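Local coordinates for protein Ser-thr phosphatase MSPP (PDB 2V06) that probably removes phosphate groups from phosphoserine and phosphothreonine in proteins, as a metal-dependent phosphatase of the PP2C family, at residues E19-A24 with S223-V228; A33-F38 with T90-V95; S113-I118 with L181-D186. One frame throughout, in Å; residues are numbered along the deposited sequence. Where two conformers were deposited one is given.

Interaction 1: residues E19-A24 with S223-V228; sequences ENNQDA and SDNTTV. With MG (magnesium ion), chain B.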
ATOM      1  N   GLU A  19      -0.916 -14.460  13.799  1.00 23.52           N
ATOM      2  CA  GLU A  19      -2.178 -15.007  14.284  1.00 24.21           C
ATOM      3  C   GLU A  19      -3.420 -14.374  13.669  1.00 20.10           C
ATOM      4  O   GLU A  19      -4.501 -14.947  13.760  1.00 21.77           O
ATOM      5  CB  GLU A  19      -2.179 -14.831  15.815  1.00 25.65           C
ATOM      6  CG  GLU A  19      -1.051 -15.611  16.515  1.00 29.67           C
ATOM      7  CD  GLU A  19      -1.116 -15.718  18.004  1.00 41.12           C
ATOM      8  OE1 GLU A  19      -1.184 -14.667  18.688  1.00 46.04           O
ATOM      9  OE2 GLU A  19      -1.106 -16.851  18.544  1.00 46.95           O
ATOM     10  N   ASN A  20      -3.257 -13.220  13.043  1.00 19.23           N
ATOM     11  CA  ASN A  20      -4.322 -12.524  12.392  1.00 18.03           C
ATOM     12  C   ASN A  20      -3.797 -11.990  11.055  1.00 17.27           C
ATOM     13  O   ASN A  20      -2.595 -11.737  10.917  1.00 17.84           O
ATOM     14  CB  ASN A  20      -4.876 -11.306  13.178  1.00 19.66           C
ATOM     15  CG  ASN A  20      -5.630 -11.803  14.406  1.00 23.65           C
ATOM     16  OD1 ASN A  20      -5.054 -11.921  15.477  1.00 26.03           O
ATOM     17  ND2 ASN A  20      -6.927 -12.090  14.211  1.00 23.58           N
ATOM     18  N   ASN A  21      -4.706 -11.761  10.102  1.00 16.85           N
ATOM     19  CA  ASN A  21      -4.369 -11.015   8.913  1.00 16.14           C
ATOM     20  C   ASN A  21      -4.932  -9.600   9.160  1.00 15.96           C
ATOM     21  O   ASN A  21      -6.142  -9.366   9.067  1.00 18.36           O
ATOM     22  CB  ASN A  21      -4.986 -11.598   7.638  1.00 16.60           C
ATOM     23  CG  ASN A  21      -4.429 -10.868   6.453  1.00 16.58           C
ATOM     24  OD1 ASN A  21      -3.739  -9.866   6.556  1.00 16.95           O
ATOM     25  ND2 ASN A  21      -4.757 -11.381   5.257  1.00 21.42           N
ATOM     26  N   GLN A  22      -4.023  -8.683   9.468  1.00 15.93           N
ATOM     27  CA  GLN A  22      -4.419  -7.303   9.749  1.00 14.96           C
ATOM     28  C   GLN A  22      -4.227  -6.418   8.519  1.00 14.87           C
ATOM     29  O   GLN A  22      -4.399  -5.198   8.650  1.00 15.91           O
ATOM     30  CB  GLN A  22      -3.692  -6.752  10.939  1.00 17.18           C
ATOM     31  CG  GLN A  22      -3.823  -7.640  12.186  1.00 17.95           C
ATOM     32  CD  GLN A  22      -3.278  -6.934  13.415  1.00 20.22           C
ATOM     33  OE1 GLN A  22      -2.182  -6.371  13.356  1.00 22.89           O
ATOM     34  NE2 GLN A  22      -4.007  -7.033  14.503  1.00 23.32           N
ATOM     35  N   ASP A  23      -3.872  -6.969   7.394  1.00 15.48           N
ATOM     36  CA  ASP A  23      -3.839  -6.237   6.154  1.00 14.85           C
ATOM     37  C   ASP A  23      -5.239  -6.193   5.545  1.00 16.44           C
ATOM     38  O   ASP A  23      -6.101  -7.062   5.778  1.00 18.22           O
ATOM     39  CB  ASP A  23      -2.928  -6.890   5.119  1.00 16.13           C
ATOM     40  CG  ASP A  23      -1.420  -6.777   5.275  1.00 15.49           C
ATOM     41  OD1 ASP A  23      -0.919  -6.127   6.222  1.00 16.24           O
ATOM     42  OD2 ASP A  23      -0.741  -7.350   4.375  1.00 16.08           O
ATOM     43  N   ALA A  24      -5.519  -5.223   4.666  1.00 16.52           N
ATOM     44  CA  ALA A  24      -6.699  -5.137   3.854  1.00 18.37           C
ATOM     45  C   ALA A  24      -6.346  -4.492   2.550  1.00 15.72           C
ATOM     46  O   ALA A  24      -5.364  -3.779   2.413  1.00 15.70           O
ATOM     47  CB  ALA A  24      -7.768  -4.349   4.619  1.00 22.27           C
ATOM     48  N   SER A 223       6.785 -14.317   7.385  1.00 20.00           N
ATOM     49  CA  SER A 223       6.839 -13.730   8.724  1.00 19.80           C
ATOM     50  C   SER A 223       5.755 -12.697   8.973  1.00 18.34           C
ATOM     51  O   SER A 223       5.395 -12.499  10.131  1.00 20.94           O
ATOM     52  CB  SER A 223       8.192 -13.071   9.051  1.00 22.75           C
ATOM     53  OG  SER A 223       8.491 -12.072   8.078  1.00 23.33           O
ATOM     54  N   ASP A 224       5.235 -12.058   7.958  1.00 17.44           N
ATOM     55  CA  ASP A 224       4.166 -11.083   8.064  1.00 16.13           C
ATOM     56  C   ASP A 224       3.022 -11.460   7.099  1.00 16.20           C
ATOM     57  O   ASP A 224       3.174 -12.272   6.225  1.00 18.04           O
ATOM     58  CB  ASP A 224       4.684  -9.665   7.788  1.00 17.07           C
ATOM     59  CG  ASP A 224       3.791  -8.490   8.201  1.00 16.61           C
ATOM     60  OD1 ASP A 224       2.750  -8.713   8.882  1.00 16.78           O
ATOM     61  OD2 ASP A 224       4.207  -7.351   7.885  1.00 17.65           O
ATOM     62  N   ASN A 225       1.891 -10.798   7.323  1.00 15.70           N
ATOM     63  CA  ASN A 225       0.830 -10.759   6.312  1.00 15.68           C
ATOM     64  C   ASN A 225       1.420 -10.112   5.034  1.00 15.06           C
ATOM     65  O   ASN A 225       2.177  -9.128   5.135  1.00 15.47           O
ATOM     66  CB  ASN A 225      -0.320  -9.916   6.762  1.00 15.71           C
ATOM     67  CG  ASN A 225      -0.824 -10.231   8.172  1.00 14.90           C
ATOM     68  OD1 ASN A 225      -1.235  -9.315   8.898  1.00 15.69           O
ATOM     69  ND2 ASN A 225      -0.847 -11.504   8.545  1.00 16.21           N
ATOM     70  N   THR A 226       0.990 -10.596   3.872  1.00 15.29           N
ATOM     71  CA  THR A 226       1.405 -10.020   2.586  1.00 15.56           C
ATOM     72  C   THR A 226       0.143  -9.745   1.802  1.00 15.70           C
ATOM     73  O   THR A 226      -0.691 -10.632   1.620  1.00 17.27           O
ATOM     74  CB  THR A 226       2.323 -10.972   1.799  1.00 17.27           C
ATOM     75  OG1 THR A 226       3.529 -11.158   2.531  1.00 19.78           O
ATOM     76  CG2 THR A 226       2.637 -10.364   0.427  1.00 20.65           C
ATOM     77  N   THR A 227       0.039  -8.521   1.289  1.00 15.53           N
ATOM     78  CA  THR A 227      -1.094  -8.100   0.503  1.00 14.84           C
ATOM     79  C   THR A 227      -0.571  -7.305  -0.702  1.00 14.79           C
ATOM     80  O   THR A 227       0.338  -6.487  -0.526  1.00 16.58           O
ATOM     81  CB  THR A 227      -2.028  -7.229   1.308  1.00 16.26           C
ATOM     82  OG1 THR A 227      -2.467  -8.026   2.427  1.00 17.18           O
ATOM     83  CG2 THR A 227      -3.192  -6.783   0.535  1.00 19.75           C
ATOM     84  N   VAL A 228      -1.095  -7.598  -1.875  1.00 14.54           N
ATOM     85  CA  VAL A 228      -0.580  -7.014  -3.108  1.00 15.01           C
ATOM     86  C   VAL A 228      -1.792  -6.638  -3.981  1.00 15.00           C
ATOM     87  O   VAL A 228      -2.779  -7.361  -4.057  1.00 16.63           O
ATOM     88  CB  VAL A 228       0.354  -7.978  -3.856  1.00 16.22           C
ATOM     89  CG1 VAL A 228       1.649  -8.158  -3.093  1.00 17.28           C
ATOM     90  CG2 VAL A 228      -0.297  -9.310  -4.092  1.00 17.87           C
TER
HETATM   91 MG    MG B1234       3.088  -5.586   7.682  1.00 15.59          MG
HETATM   92  O   HOH W   1       1.817  -6.689   6.417  1.00 15.37           O
HETATM   93  O   HOH W   2      -0.958  -6.547   8.905  1.00 16.18           O
HETATM   94  O   HOH W   3       1.983  -6.297   9.455  1.00 16.03           O
HETATM   95  O   HOH W   4       4.177  -4.433   9.055  1.00 18.15           O
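The carboxylate oxygen OD2 of Asp-23 is gripped by two hydroxyls: OG1 of Thr-227 donates to it at 2.7 Å, on the anti lone pair, and OG of Ser-185 is hydrogen-bonded to it as well. OG1 of Thr-227 has a further partner in Thr-12. The other oxygen, OD1, takes two waters. One of them also donates to the backbone O of Asn-225; the second lies between OD1 of Asp-23 and OD1 of Asn-225, 2.8 Å from the latter. Both are metal ligands, the first on the magnesium ion that Asp-224 OD2 binds at 2.1 Å, the second on the other magnesium ion, which makes Asp-23 a second-shell residue to both.

In the PP2C beta sandwich this contact joins an outermost strand of one sheet to strand 226-233 of the other, beside the metal site.

Asn-225 is the other main side chain of the contact. Its CG sits anti to the carbonyl carbon (chi1 -49°), which carries the amide across to the loop at 19-22, its plane almost perpendicular, at 83°, to the carboxylate of Asp-23. There ND2 donates to Asn-20 O at 3.0 Å, and OD1 accepts from Gln-22 N at 2.9 Å, the N-H arriving from above the carbonyl plane. The amide thus reads the backbone on both sides of Asn-21, whose own amide plane is turned 45° from it. ND2 also bonds to Gln-14 O. OD1 of Asn-21 folds back to Asp-23 N at 3.0 Å, closing an Asx turn just before strand 23-28.

Interaction 2: residues A33-F38 with T90-V95; sequences AVADGF and TTLTAV. With MG (magnesium ion), chain C; MG (magnesium ion), chain B.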
ATOM      1  N   ALA A  33      -6.091   0.366  -3.123  1.00 14.56           N
ATOM      2  CA  ALA A  33      -5.429   0.688  -1.891  1.00 14.18           C
ATOM      3  C   ALA A  33      -5.031  -0.576  -1.119  1.00 14.74           C
ATOM      4  O   ALA A  33      -5.635  -1.618  -1.272  1.00 15.31           O
ATOM      5  CB  ALA A  33      -6.293   1.543  -0.992  1.00 16.11           C
ATOM      6  N   VAL A  34      -4.012  -0.390  -0.297  1.00 14.32           N
ATOM      7  CA  VAL A  34      -3.568  -1.358   0.709  1.00 14.16           C
ATOM      8  C   VAL A  34      -3.492  -0.646   2.057  1.00 14.19           C
ATOM      9  O   VAL A  34      -3.027   0.506   2.108  1.00 14.83           O
ATOM     10  CB  VAL A  34      -2.217  -1.992   0.372  1.00 15.98           C
ATOM     11  CG1 VAL A  34      -1.728  -2.821   1.530  1.00 16.98           C
ATOM     12  CG2 VAL A  34      -2.322  -2.844  -0.877  1.00 16.62           C
ATOM     13  N   ALA A  35      -3.953  -1.332   3.089  1.00 14.54           N
ATOM     14  CA  ALA A  35      -3.870  -0.824   4.453  1.00 14.83           C
ATOM     15  C   ALA A  35      -3.269  -1.946   5.334  1.00 14.66           C
ATOM     16  O   ALA A  35      -3.863  -3.038   5.362  1.00 16.35           O
ATOM     17  CB  ALA A  35      -5.192  -0.356   4.991  1.00 16.14           C
ATOM     18  N   ASP A  36      -2.171  -1.688   5.984  1.00 14.43           N
ATOM     19  CA  ASP A  36      -1.533  -2.637   6.883  1.00 14.39           C
ATOM     20  C   ASP A  36      -1.804  -2.206   8.313  1.00 14.18           C
ATOM     21  O   ASP A  36      -1.203  -1.257   8.819  1.00 14.49           O
ATOM     22  CB  ASP A  36      -0.014  -2.690   6.568  1.00 14.49           C
ATOM     23  CG  ASP A  36       0.738  -3.668   7.441  1.00 15.11           C
ATOM     24  OD1 ASP A  36       0.155  -4.099   8.462  1.00 14.89           O
ATOM     25  OD2 ASP A  36       1.919  -3.976   7.131  1.00 15.08           O
ATOM     26  N   GLY A  37      -2.707  -2.913   8.961  1.00 14.78           N
ATOM     27  CA  GLY A  37      -3.051  -2.634  10.343  1.00 14.79           C
ATOM     28  C   GLY A  37      -2.010  -3.182  11.289  1.00 14.66           C
ATOM     29  O   GLY A  37      -1.301  -4.143  11.027  1.00 15.67           O
ATOM     30  N   PHE A  38      -1.986  -2.538  12.469  1.00 15.76           N
ATOM     31  CA  PHE A  38      -1.137  -2.959  13.580  1.00 16.24           C
ATOM     32  C   PHE A  38      -1.911  -2.860  14.884  1.00 16.95           C
ATOM     33  O   PHE A  38      -2.821  -2.025  14.994  1.00 17.76           O
ATOM     34  CB  PHE A  38       0.161  -2.173  13.637  1.00 17.05           C
ATOM     35  CG  PHE A  38       0.035  -0.732  14.086  1.00 18.05           C
ATOM     36  CD1 PHE A  38       0.044  -0.341  15.413  1.00 19.94           C
ATOM     37  CD2 PHE A  38      -0.078   0.265  13.135  1.00 18.96           C
ATOM     38  CE1 PHE A  38      -0.088   0.956  15.791  1.00 22.44           C
ATOM     39  CE2 PHE A  38      -0.175   1.604  13.473  1.00 21.29           C
ATOM     40  CZ  PHE A  38      -0.151   1.920  14.830  1.00 23.59           C
ATOM     41  N   THR A  90      -3.226   1.946  11.325  1.00 15.56           N
ATOM     42  CA  THR A  90      -2.953   1.299  10.054  1.00 15.28           C
ATOM     43  C   THR A  90      -2.150   2.204   9.167  1.00 14.64           C
ATOM     44  O   THR A  90      -2.254   3.428   9.233  1.00 16.28           O
ATOM     45  CB  THR A  90      -4.279   0.912   9.385  1.00 15.76           C
ATOM     46  OG1 THR A  90      -4.017   0.122   8.215  1.00 15.23           O
ATOM     47  CG2 THR A  90      -5.164   2.074   9.029  1.00 15.97           C
ATOM     48  N   THR A  91      -1.409   1.606   8.245  1.00 14.43           N
ATOM     49  CA  THR A  91      -0.894   2.330   7.113  1.00 14.52           C
ATOM     50  C   THR A  91      -2.022   2.485   6.098  1.00 13.68           C
ATOM     51  O   THR A  91      -3.039   1.796   6.177  1.00 15.32           O
ATOM     52  CB  THR A  91       0.273   1.580   6.452  1.00 14.94           C
ATOM     53  OG1 THR A  91      -0.295   0.457   5.745  1.00 15.41           O
ATOM     54  CG2 THR A  91       1.328   1.100   7.430  1.00 16.49           C
ATOM     55  N   LEU A  92      -1.789   3.271   5.090  1.00 14.55           N
ATOM     56  CA  LEU A  92      -2.678   3.402   3.961  0.69 14.57           C
ATOM     57  C   LEU A  92      -1.895   3.890   2.748  1.00 14.65           C
ATOM     58  O   LEU A  92      -1.268   4.923   2.864  1.00 16.44           O
ATOM     59  CB  LEU A  92      -3.817   4.371   4.209  0.69 16.99           C
ATOM     60  CG  LEU A  92      -4.806   4.535   3.035  0.69 18.03           C
ATOM     61  CD1 LEU A  92      -5.445   3.215   2.668  0.69 18.54           C
ATOM     62  CD2 LEU A  92      -5.881   5.553   3.382  0.69 20.84           C
ATOM     63  N   THR A  93      -1.920   3.148   1.648  1.00 14.83           N
ATOM     64  CA  THR A  93      -1.413   3.637   0.357  1.00 14.31           C
ATOM     65  C   THR A  93      -2.556   3.485  -0.618  1.00 14.95           C
ATOM     66  O   THR A  93      -3.055   2.377  -0.799  1.00 15.72           O
ATOM     67  CB  THR A  93      -0.197   2.862  -0.100  1.00 15.49           C
ATOM     68  OG1 THR A  93       0.819   3.113   0.859  1.00 15.85           O
ATOM     69  CG2 THR A  93       0.257   3.284  -1.481  1.00 16.13           C
ATOM     70  N   ALA A  94      -2.982   4.578  -1.204  1.00 15.77           N
ATOM     71  CA  ALA A  94      -4.089   4.614  -2.134  1.00 16.34           C
ATOM     72  C   ALA A  94      -3.594   5.241  -3.422  1.00 16.12           C
ATOM     73  O   ALA A  94      -2.880   6.216  -3.425  1.00 18.44           O
ATOM     74  CB  ALA A  94      -5.211   5.459  -1.568  1.00 18.27           C
ATOM     75  N   VAL A  95      -4.079   4.636  -4.514  1.00 16.69           N
ATOM     76  CA  VAL A  95      -3.830   5.153  -5.839  1.00 16.64           C
ATOM     77  C   VAL A  95      -5.184   5.381  -6.534  1.00 15.63           C
ATOM     78  O   VAL A  95      -5.990   4.480  -6.526  1.00 17.61           O
ATOM     79  CB  VAL A  95      -3.005   4.149  -6.638  1.00 19.47           C
ATOM     80  CG1 VAL A  95      -2.925   4.612  -8.107  1.00 26.79           C
ATOM     81  CG2 VAL A  95      -1.617   3.953  -6.056  1.00 19.59           C
TER
HETATM   82 MG    MG C1235       0.191  -5.283  10.088  1.00 15.61          MG
HETATM   83 MG    MG B1234       3.088  -5.586   7.682  1.00 15.59          MG
HETATM   84  O   HOH W   1       1.817  -6.689   6.417  1.00 15.37           O
HETATM   85  O   HOH W   4       4.177  -4.433   9.055  1.00 18.15           O
HETATM   86  O   HOH W   3       1.983  -6.297   9.455  1.00 16.03           O
HETATM   87  O   HOH W   2      -0.958  -6.547   8.905  1.00 16.18           O
HETATM   88  O   HOH W   5       1.534  -4.024  11.034  1.00 16.96           O
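Asp-36 and Thr-91 face each other across two antiparallel strands of one sheet of the PP2C beta sandwich, at the end where the paired magnesium ions are bound. The hydroxyl of Thr-91, held between its backbone N and carbonyl carbon (chi1 73°), turns in toward the neighbouring strand, and OG1 accepts from Asp-36 N at 2.9 Å. A side-chain oxygen thereby takes the place that a backbone carbonyl has in regular pairing; OG1 is also bonded to Ser-113 OG. The return bond, Thr-91 N to Asp-36 O, approaches from above the carbonyl plane.

Regular pairing resumes two residues further along. Val-34 and Thr-93 form a hydrogen-bonded pair, with Thr-93 N to Val-34 O at 2.9 Å. Their side chains share a face turned to Ile-183 of the other sheet, and the Thr-93 hydroxyl bonds to Ser-113 O. On the reverse face, which helix 42-59 packs against, CB of Ala-33 meets CB of Ala-94 at 4.1 Å. Leu-92, in the conformer described, lays CD1 against CB of Ala-33 and, less closely, CB of Ala-35, while OG1 of Thr-90 touches Ala-35 CB and donates to Thr-91 O, in its carbonyl plane.

The Asp-36 carboxylate is extended from the strand with CG anti to the backbone N (chi1 -179°), which turns it to the two metals and lets it bridge them, one oxygen to each. OD2 binds one magnesium ion at 2.1 Å, together with Asp-186 and Asp-224. OD1 binds the second at 2.0 Å, and that ion is bound in addition by the backbone O of Gly-37, 2.1 Å away.

Interaction 3: residues S113-I118 with L181-D186; sequences SPLYRI and LLISSD. With MG (magnesium ion), chain B.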
ATOM      1  N   SER A 113       3.572   0.891   3.347  1.00 14.56           N
ATOM      2  CA  SER A 113       3.073  -0.054   2.372  1.00 15.31           C
ATOM      3  C   SER A 113       3.405   0.476   0.982  1.00 14.76           C
ATOM      4  O   SER A 113       2.680   1.390   0.508  1.00 17.81           O
ATOM      5  CB  SER A 113       1.575  -0.189   2.546  1.00 14.65           C
ATOM      6  OG  SER A 113       1.240  -0.666   3.853  1.00 15.66           O
ATOM      7  N   PRO A 114       4.448   0.083   0.322  1.00 14.27           N
ATOM      8  CA  PRO A 114       4.910   0.893  -0.813  1.00 15.36           C
ATOM      9  C   PRO A 114       4.078   0.726  -2.088  1.00 15.17           C
ATOM     10  O   PRO A 114       3.424  -0.286  -2.340  1.00 15.93           O
ATOM     11  CB  PRO A 114       6.339   0.394  -1.074  1.00 19.03           C
ATOM     12  CG  PRO A 114       6.702  -0.306   0.215  1.00 20.59           C
ATOM     13  CD  PRO A 114       5.382  -1.013   0.617  1.00 15.98           C
ATOM     14  N   LEU A 115       4.231   1.744  -2.928  1.00 15.21           N
ATOM     15  CA  LEU A 115       3.860   1.723  -4.329  1.00 15.12           C
ATOM     16  C   LEU A 115       5.128   1.538  -5.154  1.00 14.79           C
ATOM     17  O   LEU A 115       6.068   2.303  -4.992  1.00 15.50           O
ATOM     18  CB  LEU A 115       3.154   3.030  -4.732  1.00 16.45           C
ATOM     19  CG  LEU A 115       2.861   3.211  -6.219  1.00 16.56           C
ATOM     20  CD1 LEU A 115       1.877   2.175  -6.689  1.00 17.70           C
ATOM     21  CD2 LEU A 115       2.347   4.618  -6.440  1.00 18.95           C
ATOM     22  N   TYR A 116       5.065   0.616  -6.075  1.00 15.28           N
ATOM     23  CA  TYR A 116       6.113   0.382  -7.059  0.64 15.04           C
ATOM     24  C   TYR A 116       5.587   0.545  -8.475  1.00 15.67           C
ATOM     25  O   TYR A 116       4.407   0.285  -8.755  1.00 16.23           O
ATOM     26  CB  TYR A 116       6.717  -0.996  -6.957  0.64 15.62           C
ATOM     27  CG  TYR A 116       7.012  -1.495  -5.565  0.64 15.60           C
ATOM     28  CD1 TYR A 116       8.329  -1.414  -5.122  0.64 16.01           C
ATOM     29  CD2 TYR A 116       6.006  -2.029  -4.740  0.64 17.78           C
ATOM     30  CE1 TYR A 116       8.653  -1.861  -3.844  0.64 19.88           C
ATOM     31  CE2 TYR A 116       6.372  -2.465  -3.479  0.64 19.68           C
ATOM     32  CZ  TYR A 116       7.663  -2.384  -3.035  0.64 20.79           C
ATOM     33  OH  TYR A 116       8.061  -2.813  -1.789  0.64 26.83           O
ATOM     34  N   ARG A 117       6.473   0.966  -9.354  1.00 16.53           N
ATOM     35  CA  ARG A 117       6.208   0.927 -10.782  1.00 16.91           C
ATOM     36  C   ARG A 117       7.085  -0.130 -11.426  1.00 16.04           C
ATOM     37  O   ARG A 117       8.277  -0.168 -11.127  1.00 17.07           O
ATOM     38  CB  ARG A 117       6.465   2.291 -11.432  1.00 19.10           C
ATOM     39  CG  ARG A 117       6.103   2.319 -12.922  1.00 21.81           C
ATOM     40  CD  ARG A 117       6.507   3.688 -13.467  1.00 26.71           C
ATOM     41  NE  ARG A 117       7.974   3.755 -13.538  1.00 28.79           N
ATOM     42  CZ  ARG A 117       8.664   4.896 -13.538  1.00 41.46           C
ATOM     43  NH1 ARG A 117       8.092   6.085 -13.464  1.00 53.53           N
ATOM     44  NH2 ARG A 117       9.980   4.730 -13.615  1.00 58.11           N
ATOM     45  N   ILE A 118       6.519  -0.900 -12.310  1.00 16.88           N
ATOM     46  CA  ILE A 118       7.220  -1.906 -13.099  1.00 17.45           C
ATOM     47  C   ILE A 118       7.151  -1.439 -14.532  1.00 17.70           C
ATOM     48  O   ILE A 118       6.083  -1.312 -15.138  1.00 19.22           O
ATOM     49  CB  ILE A 118       6.543  -3.257 -12.867  1.00 21.11           C
ATOM     50  CG1 ILE A 118       6.535  -3.578 -11.353  1.00 25.20           C
ATOM     51  CG2 ILE A 118       7.131  -4.338 -13.725  1.00 31.27           C
ATOM     52  CD1 ILE A 118       5.416  -4.437 -10.874  1.00 37.02           C
ATOM     53  N   LEU A 181       1.616  -1.056 -12.000  1.00 15.75           N
ATOM     54  CA  LEU A 181       1.799  -0.604 -10.647  1.00 15.93           C
ATOM     55  C   LEU A 181       1.546  -1.769  -9.700  1.00 16.00           C
ATOM     56  O   LEU A 181       0.717  -2.628  -9.931  1.00 17.50           O
ATOM     57  CB  LEU A 181       0.841   0.517 -10.276  1.00 16.43           C
ATOM     58  CG  LEU A 181       0.868   1.754 -11.168  1.00 17.68           C
ATOM     59  CD1 LEU A 181      -0.145   2.782 -10.708  1.00 19.28           C
ATOM     60  CD2 LEU A 181       2.283   2.332 -11.215  1.00 19.32           C
ATOM     61  N   LEU A 182       2.323  -1.754  -8.608  1.00 15.87           N
ATOM     62  CA  LEU A 182       2.154  -2.729  -7.533  1.00 15.46           C
ATOM     63  C   LEU A 182       2.030  -1.935  -6.236  1.00 15.35           C
ATOM     64  O   LEU A 182       2.950  -1.178  -5.920  1.00 16.09           O
ATOM     65  CB  LEU A 182       3.352  -3.676  -7.452  1.00 16.53           C
ATOM     66  CG  LEU A 182       3.453  -4.554  -6.212  1.00 17.03           C
ATOM     67  CD1 LEU A 182       2.287  -5.522  -6.094  1.00 18.58           C
ATOM     68  CD2 LEU A 182       4.792  -5.328  -6.173  1.00 19.74           C
ATOM     69  N   ILE A 183       0.975  -2.143  -5.501  1.00 15.27           N
ATOM     70  CA  ILE A 183       0.860  -1.651  -4.126  1.00 14.60           C
ATOM     71  C   ILE A 183       1.026  -2.869  -3.235  1.00 14.61           C
ATOM     72  O   ILE A 183       0.382  -3.905  -3.483  1.00 15.60           O
ATOM     73  CB  ILE A 183      -0.472  -0.963  -3.794  1.00 15.25           C
ATOM     74  CG1 ILE A 183      -0.959  -0.009  -4.914  1.00 17.79           C
ATOM     75  CG2 ILE A 183      -0.379  -0.252  -2.466  1.00 16.48           C
ATOM     76  CD1 ILE A 183      -2.343   0.488  -4.667  1.00 19.53           C
ATOM     77  N   SER A 184       1.874  -2.787  -2.228  1.00 14.59           N
ATOM     78  CA  SER A 184       1.998  -3.952  -1.355  0.63 16.15           C
ATOM     79  C   SER A 184       2.154  -3.509   0.090  1.00 14.84           C
ATOM     80  O   SER A 184       2.614  -2.456   0.403  1.00 16.36           O
ATOM     81  CB  SER A 184       3.197  -4.797  -1.733  0.63 17.28           C
ATOM     82  OG  SER A 184       4.439  -4.285  -1.275  0.63 23.87           O
ATOM     83  N   SER A 185       1.753  -4.409   0.975  1.00 14.69           N
ATOM     84  CA  SER A 185       2.190  -4.265   2.351  1.00 15.07           C
ATOM     85  C   SER A 185       3.667  -4.622   2.442  1.00 14.94           C
ATOM     86  O   SER A 185       4.238  -5.280   1.547  1.00 16.55           O
ATOM     87  CB  SER A 185       1.345  -5.076   3.331  1.00 14.89           C
ATOM     88  OG  SER A 185       1.475  -6.445   3.089  1.00 16.29           O
ATOM     89  N   ASP A 186       4.298  -4.249   3.547  1.00 15.31           N
ATOM     90  CA  ASP A 186       5.683  -4.593   3.823  0.71 16.38           C
ATOM     91  C   ASP A 186       5.957  -6.084   3.863  1.00 16.72           C
ATOM     92  O   ASP A 186       7.131  -6.499   3.758  1.00 19.59           O
ATOM     93  CB  ASP A 186       6.141  -3.865   5.083  0.71 17.29           C
ATOM     94  CG  ASP A 186       5.536  -4.381   6.363  0.71 17.26           C
ATOM     95  OD1 ASP A 186       4.387  -4.902   6.350  0.71 15.09           O
ATOM     96  OD2 ASP A 186       6.237  -4.289   7.408  0.71 19.05           O
TER
HETATM   97 MG    MG B1234       3.088  -5.586   7.682  1.00 15.59          MG
HETATM   98  O   HOH W   6       3.006  -2.271   5.259  1.00 15.35           O
HETATM   99  O   HOH W   7       6.881  -4.567   0.374  0.62 26.95           O
HETATM  100  O   HOH W   4       4.177  -4.433   9.055  1.00 18.15           O
HETATM  101  O   HOH W   1       1.817  -6.689   6.417  1.00 15.37           O
HETATM  102  O   HOH W   3       1.983  -6.297   9.455  1.00 16.03           O
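The ring of Tyr-116 presents an edge to strand 181-184. Leu-182 O lies near the ring plane, 3.4 Å from CD2, and OG of Ser-184 lies in the plane beside CE2, at 3.5 Å. The ring of Phe-189 also meets it, the two planes about 20° apart. At the far end of the tyrosine a water spans from OH to Ser-184 OG, donating to the serine. Tyr-116 and Ser-184 each have a second deposited conformer, so these details hold for the pair described.

Tyr-116 and Leu-182 form a hydrogen-bonded antiparallel pair, and their side chains run alongside one another in the same direction, with CD2 of the ring 3.8 Å from CD2 of the leucine. Tyr-116 N donates to Leu-182 O at 2.8 Å. Two residues on, Ile-118 CD1 touches Leu-182 CB, the side chains meeting at a slant. On the other face Leu-115 has CG anti to the backbone N (chi1 173°), which brings CD1 against both Ile-183 CG1, at 4.0 Å, and Leu-181 CB. Arg-117 only brushes Leu-181 CD2 with its CG; its guanidinium turns to a salt bridge with Glu-124.

The pairing ends at Pro-114, whose O still accepts from Ser-184 N at 2.9 Å but whose N has no hydrogen to give to Ser-184 O. Beyond it a water joins Ser-113 OG, also hydrogen-bonded to Thr-91 OG1, to Asp-186 N. In the conformer described, Asp-186 OD1 binds a magnesium ion at 2.0 Å, and OD2 forms a salt bridge with Arg-153. Neighbouring strands of one sheet, leading at this end into a loop with a metal-binding aspartate, are the arrangement of the PP2C sandwich, whose metal centre sits at the edge between its sheets.

Interactions 2 and 3 are buried pairings within opposite sheets of the sandwich, and Val-34 meets Ile-183 where the sheets face each other. Interaction 1 is only partly buried, lies nearer the rim and joins the sheets: strand 23-28 neighbours 31-38 in the sheet of interaction 2, while 226-233 neighbours 180-184 in that of interaction 3. The chemistry follows: side-chain amide, carboxylate and water bonds in interaction 1, mainly backbone ladders with apolar packing in the other two, most extensive in interaction 3, with threonine hydroxyls added in interaction 2. All three converge on one magnesium ion, to which each supplies one aspartate; interaction 2 alone binds the second ion directly, interaction 1 reaching it through a water.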